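Local coordinates for protein putative hydrolase (Shewanella frigidimarina, PDB 3LHO) that probably acts as an iron-dependent dioxygenase of the 2-oxoadipate dioxygenase/decarboxylase family, and carries nickel at its metal site in this crystal, at residues A[119-122]-A[123-126]; A[127-130]-A[131-134]; A[201-204]-A[205-208]. One frame throughout, in Å; residues are numbered along the deposited sequence.

Contact 1: residues A[119-122]-A[123-126]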
ATOM      1  N   VAL A 119       7.902  13.746 -13.741  1.00 17.38           N
ATOM      2  CA  VAL A 119       7.779  14.175 -12.346  1.00 17.18           C
ATOM      3  C   VAL A 119       8.707  15.380 -12.074  1.00 17.63           C
ATOM      4  O   VAL A 119       9.923  15.295 -12.232  1.00 17.31           O
ATOM      5  CB  VAL A 119       8.146  13.051 -11.368  1.00 18.44           C
ATOM      6  CG1 VAL A 119       8.080  13.566  -9.899  1.00 16.28           C
ATOM      7  CG2 VAL A 119       7.241  11.809 -11.573  1.00 16.02           C
ATOM      8  N   ASP A 120       8.112  16.505 -11.701  1.00 17.34           N
ATOM      9  CA  ASP A 120       8.874  17.625 -11.175  1.00 17.29           C
ATOM     10  C   ASP A 120       9.567  17.290  -9.867  1.00 13.84           C
ATOM     11  O   ASP A 120       8.916  16.933  -8.865  1.00 14.32           O
ATOM     12  CB  ASP A 120       7.934  18.817 -10.959  1.00 17.53           C
ATOM     13  CG  ASP A 120       8.662  20.065 -10.474  1.00 22.06           C
ATOM     14  OD1 ASP A 120       9.903  20.049 -10.320  1.00 18.08           O
ATOM     15  OD2 ASP A 120       7.968  21.070 -10.252  1.00 21.63           O
ATOM     16  N   ILE A 121      10.891  17.407  -9.853  1.00 16.42           N
ATOM     17  CA  ILE A 121      11.674  17.025  -8.659  1.00 16.75           C
ATOM     18  C   ILE A 121      11.176  17.808  -7.441  1.00 16.93           C
ATOM     19  O   ILE A 121      11.151  17.309  -6.328  1.00 14.03           O
ATOM     20  CB  ILE A 121      13.198  17.207  -8.847  1.00 18.83           C
ATOM     21  CG1 ILE A 121      13.950  16.573  -7.662  1.00 18.29           C
ATOM     22  CG2 ILE A 121      13.578  18.751  -9.066  1.00 13.64           C
ATOM     23  CD1 ILE A 121      15.418  16.392  -7.869  1.00 23.60           C
ATOM     24  N   ALA A 122      10.733  19.044  -7.667  1.00 13.59           N
ATOM     25  CA  ALA A 122      10.241  19.846  -6.571  1.00 18.14           C
ATOM     26  C   ALA A 122       8.990  19.275  -5.897  1.00 17.24           C
ATOM     27  O   ALA A 122       8.764  19.527  -4.729  1.00 18.78           O
ATOM     28  CB  ALA A 122      10.012  21.251  -7.035  1.00 10.84           C
ATOM     29  N   ALA A 123       8.199  18.504  -6.633  1.00 14.27           N
ATOM     30  CA  ALA A 123       6.990  17.915  -6.114  1.00 15.35           C
ATOM     31  C   ALA A 123       7.319  16.877  -5.044  1.00 18.13           C
ATOM     32  O   ALA A 123       6.492  16.616  -4.161  1.00 16.52           O
ATOM     33  CB  ALA A 123       6.145  17.235  -7.288  1.00 13.60           C
ATOM     34  N   THR A 124       8.533  16.314  -5.109  1.00 14.02           N
ATOM     35  CA  THR A 124       8.872  15.167  -4.281  1.00 19.36           C
ATOM     36  C   THR A 124       9.128  15.560  -2.833  1.00 20.87           C
ATOM     37  O   THR A 124       9.162  14.682  -1.959  1.00 20.48           O
ATOM     38  CB  THR A 124      10.083  14.385  -4.799  1.00 18.76           C
ATOM     39  OG1 THR A 124      11.235  15.217  -4.744  1.00 16.90           O
ATOM     40  CG2 THR A 124       9.872  13.886  -6.238  1.00 21.04           C
ATOM     41  N   THR A 125       9.289  16.864  -2.579  1.00 18.73           N
ATOM     42  CA  THR A 125       9.451  17.352  -1.215  1.00 20.78           C
ATOM     43  C   THR A 125       8.221  18.120  -0.678  1.00 21.69           C
ATOM     44  O   THR A 125       8.246  18.629   0.451  1.00 23.64           O
ATOM     45  CB  THR A 125      10.724  18.215  -1.063  1.00 21.59           C
ATOM     46  OG1 THR A 125      10.902  18.500   0.330  1.00 27.52           O
ATOM     47  CG2 THR A 125      10.683  19.570  -1.952  1.00 15.01           C
ATOM     48  N   ALA A 126       7.135  18.164  -1.451  1.00 19.86           N
ATOM     49  CA  ALA A 126       5.910  18.844  -1.016  1.00 21.32           C
ATOM     50  C   ALA A 126       5.155  17.881  -0.120  1.00 21.53           C
ATOM     51  O   ALA A 126       5.323  16.655  -0.230  1.00 19.24           O
ATOM     52  CB  ALA A 126       5.021  19.239  -2.224  1.00 21.58           C
TER
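T124 turns its side chain so that OG1 lies between its own backbone N and carbonyl carbon (chi1 64°), which aims the hydroxyl back at I121. CG2 then stands anti to the carbonyl carbon and meets CG1 of V119 at 4.1 Å, the two side chains crossing at about a right angle. T124 OG1 donates to I121 O at 2.6 Å, in the carbonyl plane. T124 N donates to the same oxygen at 3.1 Å, but from well above that plane. Two bonds from one residue therefore grip I121 O and fix the rotation of the threonine. One residue earlier, A123 N bonds to D120 O at 2.8 Å. D120 also closes an Asx turn: its OD1 accepts from A122 N at 3.0 Å, reached from above the carboxylate plane. The weak bond from T125 N to A122 O, at 3.5 Å, continues the winding. Beside it, T125 CG2 rests 3.4 Å from A122 O. These turns lie in the loop between helix 106-116 and helix 140-149. K51 bonds to V119 O, and H60 of helix 54-62 bonds to T124 O, so the turns are fastened beside that helix.

Contact 2: residues A[127-130]-A[131-134]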
ATOM      1  N   ASP A 127       4.291  18.435   0.724  1.00 22.68           N
ATOM      2  CA  ASP A 127       3.598  17.615   1.714  1.00 24.81           C
ATOM      3  C   ASP A 127       2.672  16.585   1.137  1.00 20.82           C
ATOM      4  O   ASP A 127       2.347  15.629   1.831  1.00 19.28           O
ATOM      5  CB  ASP A 127       2.830  18.455   2.763  1.00 24.74           C
ATOM      6  CG  ASP A 127       1.722  19.350   2.166  1.00 36.33           C
ATOM      7  OD1 ASP A 127       1.584  19.517   0.933  1.00 45.49           O
ATOM      8  OD2 ASP A 127       0.975  19.907   2.976  1.00 38.82           O
ATOM      9  N   ASN A 128       2.182  16.804  -0.084  1.00 19.74           N
ATOM     10  CA  ASN A 128       1.204  15.918  -0.664  1.00 19.21           C
ATOM     11  C   ASN A 128       1.823  14.868  -1.532  1.00 19.36           C
ATOM     12  O   ASN A 128       1.077  14.133  -2.200  1.00 19.70           O
ATOM     13  CB  ASN A 128       0.137  16.689  -1.467  1.00 20.64           C
ATOM     14  CG  ASN A 128       0.691  17.312  -2.732  1.00 22.95           C
ATOM     15  OD1 ASN A 128       1.843  17.717  -2.775  1.00 20.97           O
ATOM     16  ND2 ASN A 128      -0.109  17.337  -3.778  1.00 26.01           N
ATOM     17  N   PHE A 129       3.161  14.762  -1.550  1.00 18.58           N
ATOM     18  CA  PHE A 129       3.765  13.884  -2.551  1.00 16.00           C
ATOM     19  C   PHE A 129       3.284  12.426  -2.488  1.00 17.78           C
ATOM     20  O   PHE A 129       3.022  11.813  -3.531  1.00 16.17           O
ATOM     21  CB  PHE A 129       5.298  13.919  -2.535  1.00 17.36           C
ATOM     22  CG  PHE A 129       5.922  12.951  -3.571  1.00 13.75           C
ATOM     23  CD1 PHE A 129       5.712  13.167  -4.933  1.00 17.40           C
ATOM     24  CD2 PHE A 129       6.607  11.819  -3.181  1.00 23.81           C
ATOM     25  CE1 PHE A 129       6.194  12.345  -5.863  1.00 18.17           C
ATOM     26  CE2 PHE A 129       7.118  10.974  -4.115  1.00 16.24           C
ATOM     27  CZ  PHE A 129       6.905  11.201  -5.463  1.00 16.23           C
ATOM     28  N   ILE A 130       3.165  11.840  -1.302  1.00 16.36           N
ATOM     29  CA  ILE A 130       2.821  10.414  -1.252  1.00 17.61           C
ATOM     30  C   ILE A 130       1.329  10.146  -1.606  1.00 15.85           C
ATOM     31  O   ILE A 130       0.930   9.019  -1.770  1.00 16.93           O
ATOM     32  CB  ILE A 130       3.218   9.759   0.095  1.00 19.89           C
ATOM     33  CG1 ILE A 130       2.358  10.280   1.226  1.00 19.80           C
ATOM     34  CG2 ILE A 130       4.789   9.896   0.404  1.00 18.35           C
ATOM     35  CD1 ILE A 130       2.534   9.459   2.532  1.00 31.41           C
ATOM     36  N   TYR A 131       0.519  11.203  -1.703  1.00 14.63           N
ATOM     37  CA  TYR A 131      -0.852  11.088  -2.222  1.00 18.77           C
ATOM     38  C   TYR A 131      -1.130  12.054  -3.383  1.00 19.31           C
ATOM     39  O   TYR A 131      -2.268  12.503  -3.569  1.00 19.82           O
ATOM     40  CB  TYR A 131      -1.899  11.233  -1.104  1.00 18.28           C
ATOM     41  CG  TYR A 131      -1.769  12.502  -0.255  1.00 18.49           C
ATOM     42  CD1 TYR A 131      -0.898  12.532   0.850  1.00 15.30           C
ATOM     43  CD2 TYR A 131      -2.484  13.675  -0.586  1.00 20.99           C
ATOM     44  CE1 TYR A 131      -0.739  13.659   1.598  1.00 21.40           C
ATOM     45  CE2 TYR A 131      -2.328  14.851   0.187  1.00 17.93           C
ATOM     46  CZ  TYR A 131      -1.453  14.804   1.296  1.00 16.42           C
ATOM     47  OH  TYR A 131      -1.261  15.897   2.077  1.00 19.44           O
ATOM     48  N   SER A 132      -0.085  12.351  -4.164  1.00 20.16           N
ATOM     49  CA  SER A 132      -0.143  13.378  -5.244  1.00 18.11           C
ATOM     50  C   SER A 132      -0.704  12.764  -6.555  1.00 18.87           C
ATOM     51  O   SER A 132      -1.037  13.463  -7.497  1.00 20.00           O
ATOM     52  CB  SER A 132       1.284  13.964  -5.522  1.00 13.99           C
ATOM     53  OG  SER A 132       2.240  12.913  -5.859  1.00 18.10           O
ATOM     54  N   GLY A 133      -0.733  11.444  -6.655  1.00 17.94           N
ATOM     55  CA  GLY A 133      -1.263  10.778  -7.873  1.00 17.72           C
ATOM     56  C   GLY A 133      -0.293  10.729  -9.039  1.00 20.91           C
ATOM     57  O   GLY A 133       0.949  10.582  -8.873  1.00 19.33           O
ATOM     58  N   ARG A 134      -0.875  10.809 -10.227  1.00 18.74           N
ATOM     59  CA  ARG A 134      -0.127  10.694 -11.445  1.00 22.45           C
ATOM     60  C   ARG A 134       0.490  12.006 -11.824  1.00 20.55           C
ATOM     61  O   ARG A 134      -0.198  12.995 -11.875  1.00 26.34           O
ATOM     62  CB  ARG A 134      -1.042  10.257 -12.606  1.00 27.20           C
ATOM     63  CG  ARG A 134      -0.794   8.833 -13.021  1.00 25.44           C
ATOM     64  CD  ARG A 134      -1.327   8.536 -14.397  1.00 23.35           C
ATOM     65  NE  ARG A 134      -2.721   8.955 -14.579  1.00 24.53           N
ATOM     66  CZ  ARG A 134      -3.154   9.729 -15.566  1.00 35.65           C
ATOM     67  NH1 ARG A 134      -2.313  10.199 -16.493  1.00 32.12           N
ATOM     68  NH2 ARG A 134      -4.447  10.044 -15.621  1.00 30.60           N
TER
HETATM   69  O   HOH W   1      -2.765  15.265  -3.750  1.00 36.40           O
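A short 3-10 turn at F129 and I130 carries the chain from N128 round to Y131 and S132, where a classic beta bulge begins, in which S132 and G133 stand together opposite Y161. Y131 N donates to N128 O at 3.0 Å. F129 O takes two bonds from S132: the backbone N at 3.2 Å, high above the carbonyl plane, and OG at 2.7 Å, tilted only 21° from it. The serine hydroxyl is put there by a chi1 of 56°, and H135 also bonds to OG. The Y131 ring folds back over N128. CA of N128 lies over one ring face, 3.8 Å from the centroid, in a CH-pi contact, and N128 CB comes within 3.5 Å of Y131 CE2. The ring's OH bonds to H3. A water donates to Y131 O at 2.8 Å and weakly joins N128 ND2. Replacing Y131 by an alanine is likely to uncover N128 CA and leave H3 without its hydroxyl partner. F129 and I130 pack on helix 54-62. I130 also reaches L9 and L13 of helix 6-20, and Y131 lies against A12 and D16 of the same helix.

Contact 3: residues A[201-204]-A[205-208]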
ATOM      1  N   LYS A 201      -4.509 -15.764   4.492  1.00 25.37           N
ATOM      2  CA  LYS A 201      -3.148 -16.100   4.108  1.00 26.09           C
ATOM      3  C   LYS A 201      -2.307 -16.153   5.379  1.00 27.06           C
ATOM      4  O   LYS A 201      -2.370 -15.243   6.215  1.00 27.37           O
ATOM      5  CB  LYS A 201      -2.576 -15.050   3.143  1.00 26.85           C
ATOM      6  CG  LYS A 201      -3.063 -15.174   1.698  1.00 31.79           C
ATOM      7  CD  LYS A 201      -4.513 -14.715   1.500  1.00 37.01           C
ATOM      8  CE  LYS A 201      -4.818 -14.523  -0.004  1.00 42.77           C
ATOM      9  NZ  LYS A 201      -6.277 -14.376  -0.320  1.00 39.61           N
ATOM     10  N   GLY A 202      -1.556 -17.237   5.539  1.00 26.96           N
ATOM     11  CA  GLY A 202      -0.721 -17.443   6.712  1.00 24.69           C
ATOM     12  C   GLY A 202      -1.516 -18.114   7.803  1.00 26.53           C
ATOM     13  O   GLY A 202      -2.592 -18.656   7.557  1.00 25.86           O
ATOM     14  N   SER A 203      -0.978 -18.094   9.018  1.00 27.18           N
ATOM     15  CA  SER A 203      -1.475 -18.944  10.092  1.00 26.56           C
ATOM     16  C   SER A 203      -0.825 -18.483  11.382  1.00 26.33           C
ATOM     17  O   SER A 203       0.165 -17.751  11.327  1.00 25.56           O
ATOM     18  CB  SER A 203      -1.107 -20.418   9.840  1.00 28.09           C
ATOM     19  OG  SER A 203       0.307 -20.615   9.867  1.00 29.32           O
ATOM     20  N   PRO A 204      -1.357 -18.920  12.543  1.00 25.59           N
ATOM     21  CA  PRO A 204      -0.667 -18.607  13.792  1.00 25.93           C
ATOM     22  C   PRO A 204       0.767 -19.125  13.818  1.00 26.65           C
ATOM     23  O   PRO A 204       1.650 -18.502  14.421  1.00 24.89           O
ATOM     24  CB  PRO A 204      -1.523 -19.314  14.857  1.00 26.99           C
ATOM     25  CG  PRO A 204      -2.908 -19.361  14.236  1.00 28.47           C
ATOM     26  CD  PRO A 204      -2.652 -19.587  12.777  1.00 25.06           C
ATOM     27  N   GLU A 205       0.997 -20.249  13.156  1.00 26.40           N
ATOM     28  CA  GLU A 205       2.302 -20.883  13.174  1.00 29.99           C
ATOM     29  C   GLU A 205       3.368 -20.089  12.421  1.00 31.05           C
ATOM     30  O   GLU A 205       4.546 -20.265  12.701  1.00 31.24           O
ATOM     31  CB  GLU A 205       2.212 -22.288  12.595  1.00 32.93           C
ATOM     32  CG  GLU A 205       1.385 -23.274  13.443  1.00 39.21           C
ATOM     33  CD  GLU A 205      -0.120 -22.965  13.467  1.00 41.65           C
ATOM     34  OE1 GLU A 205      -0.686 -22.644  12.404  1.00 39.46           O
ATOM     35  OE2 GLU A 205      -0.739 -23.051  14.554  1.00 49.72           O
ATOM     36  N   VAL A 206       2.967 -19.246  11.463  1.00 27.22           N
ATOM     37  CA  VAL A 206       3.907 -18.366  10.763  1.00 26.23           C
ATOM     38  C   VAL A 206       3.810 -16.933  11.269  1.00 27.87           C
ATOM     39  O   VAL A 206       4.372 -16.008  10.656  1.00 28.03           O
ATOM     40  CB  VAL A 206       3.755 -18.444   9.204  1.00 28.22           C
ATOM     41  CG1 VAL A 206       4.049 -19.894   8.724  1.00 23.92           C
ATOM     42  CG2 VAL A 206       2.374 -17.985   8.718  1.00 24.66           C
ATOM     43  N   LEU A 207       3.092 -16.771  12.387  1.00 25.76           N
ATOM     44  CA  LEU A 207       3.056 -15.541  13.191  1.00 26.28           C
ATOM     45  C   LEU A 207       2.341 -14.337  12.533  1.00 22.01           C
ATOM     46  O   LEU A 207       2.424 -13.205  13.028  1.00 21.20           O
ATOM     47  CB  LEU A 207       4.460 -15.137  13.628  1.00 26.79           C
ATOM     48  CG  LEU A 207       5.277 -16.207  14.335  1.00 27.21           C
ATOM     49  CD1 LEU A 207       6.650 -15.630  14.626  1.00 22.69           C
ATOM     50  CD2 LEU A 207       4.607 -16.708  15.611  1.00 24.16           C
ATOM     51  N   LEU A 208       1.629 -14.597  11.445  1.00 22.18           N
ATOM     52  CA  LEU A 208       0.965 -13.551  10.682  1.00 20.73           C
ATOM     53  C   LEU A 208      -0.197 -14.131   9.890  1.00 21.76           C
ATOM     54  O   LEU A 208      -0.046 -15.135   9.192  1.00 19.21           O
ATOM     55  CB  LEU A 208       1.954 -12.834   9.736  1.00 20.10           C
ATOM     56  CG  LEU A 208       1.381 -11.729   8.832  1.00 20.31           C
ATOM     57  CD1 LEU A 208       0.839 -10.615   9.694  1.00 18.39           C
ATOM     58  CD2 LEU A 208       2.437 -11.159   7.847  1.00 21.45           C
TER
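S203 and V206 form the close-packed part of this turn. V206 N donates to S203 O at 3.2 Å, from well above the carbonyl plane. With chi1 at -61°, CG2 of V206 sits between its backbone N and carbonyl carbon, and it comes back to 3.4 Å from S203 N. The same methyl is 3.7 Å from G202 CA. L207 N bonds to P204 O at 3.0 Å, so a second backbone bond overlaps the first. G202 CA also makes a CA-H...O contact with L208 O, at 3.5 Å. A side chain at this glycine would run into L208 O and press on V206 CG2. The solvent side is looser. P204 and E205 are exposed, and their side chains run alongside each other in the same direction. The E205 chain bends at chi2 (69°), which brings OE1 round toward S203. The bond from S203 OG to E205 OE1 is weak, at 3.4 Å, and V206 N reaches S203 OG only weakly. Towards the sheet, S203 and L208 form an antiparallel hydrogen-bonded pair through two weak bonds, N to O each way. L207, with positive phi (70°), shares S203 as its partner. This is a G1 beta bulge, leading directly into strand 208-212, an outermost strand of the main sheet within this chain; the chain's corner is at G202.

From the N terminus, contact 1 comes first, in the loop that follows helix 106-116. Contact 2 starts where contact 1 ends and continues toward helix 140-149. Each closes a local turn; they follow in series and neither nests in nor crosses the other. They touch directly, with A123 and T124 packing on F129, and both lean on helix 54-62. Contact 2 adds helix 6-20. Contact 3 comes much later, between helix 179-188 and strand 208-212. It lies on the opposite side of the chain's centre, its nearest atoms about 21 Å from contact 2. There it turns the chain into the edge of the main sheet, and the L208 side chain is about 8 Å from the nickel.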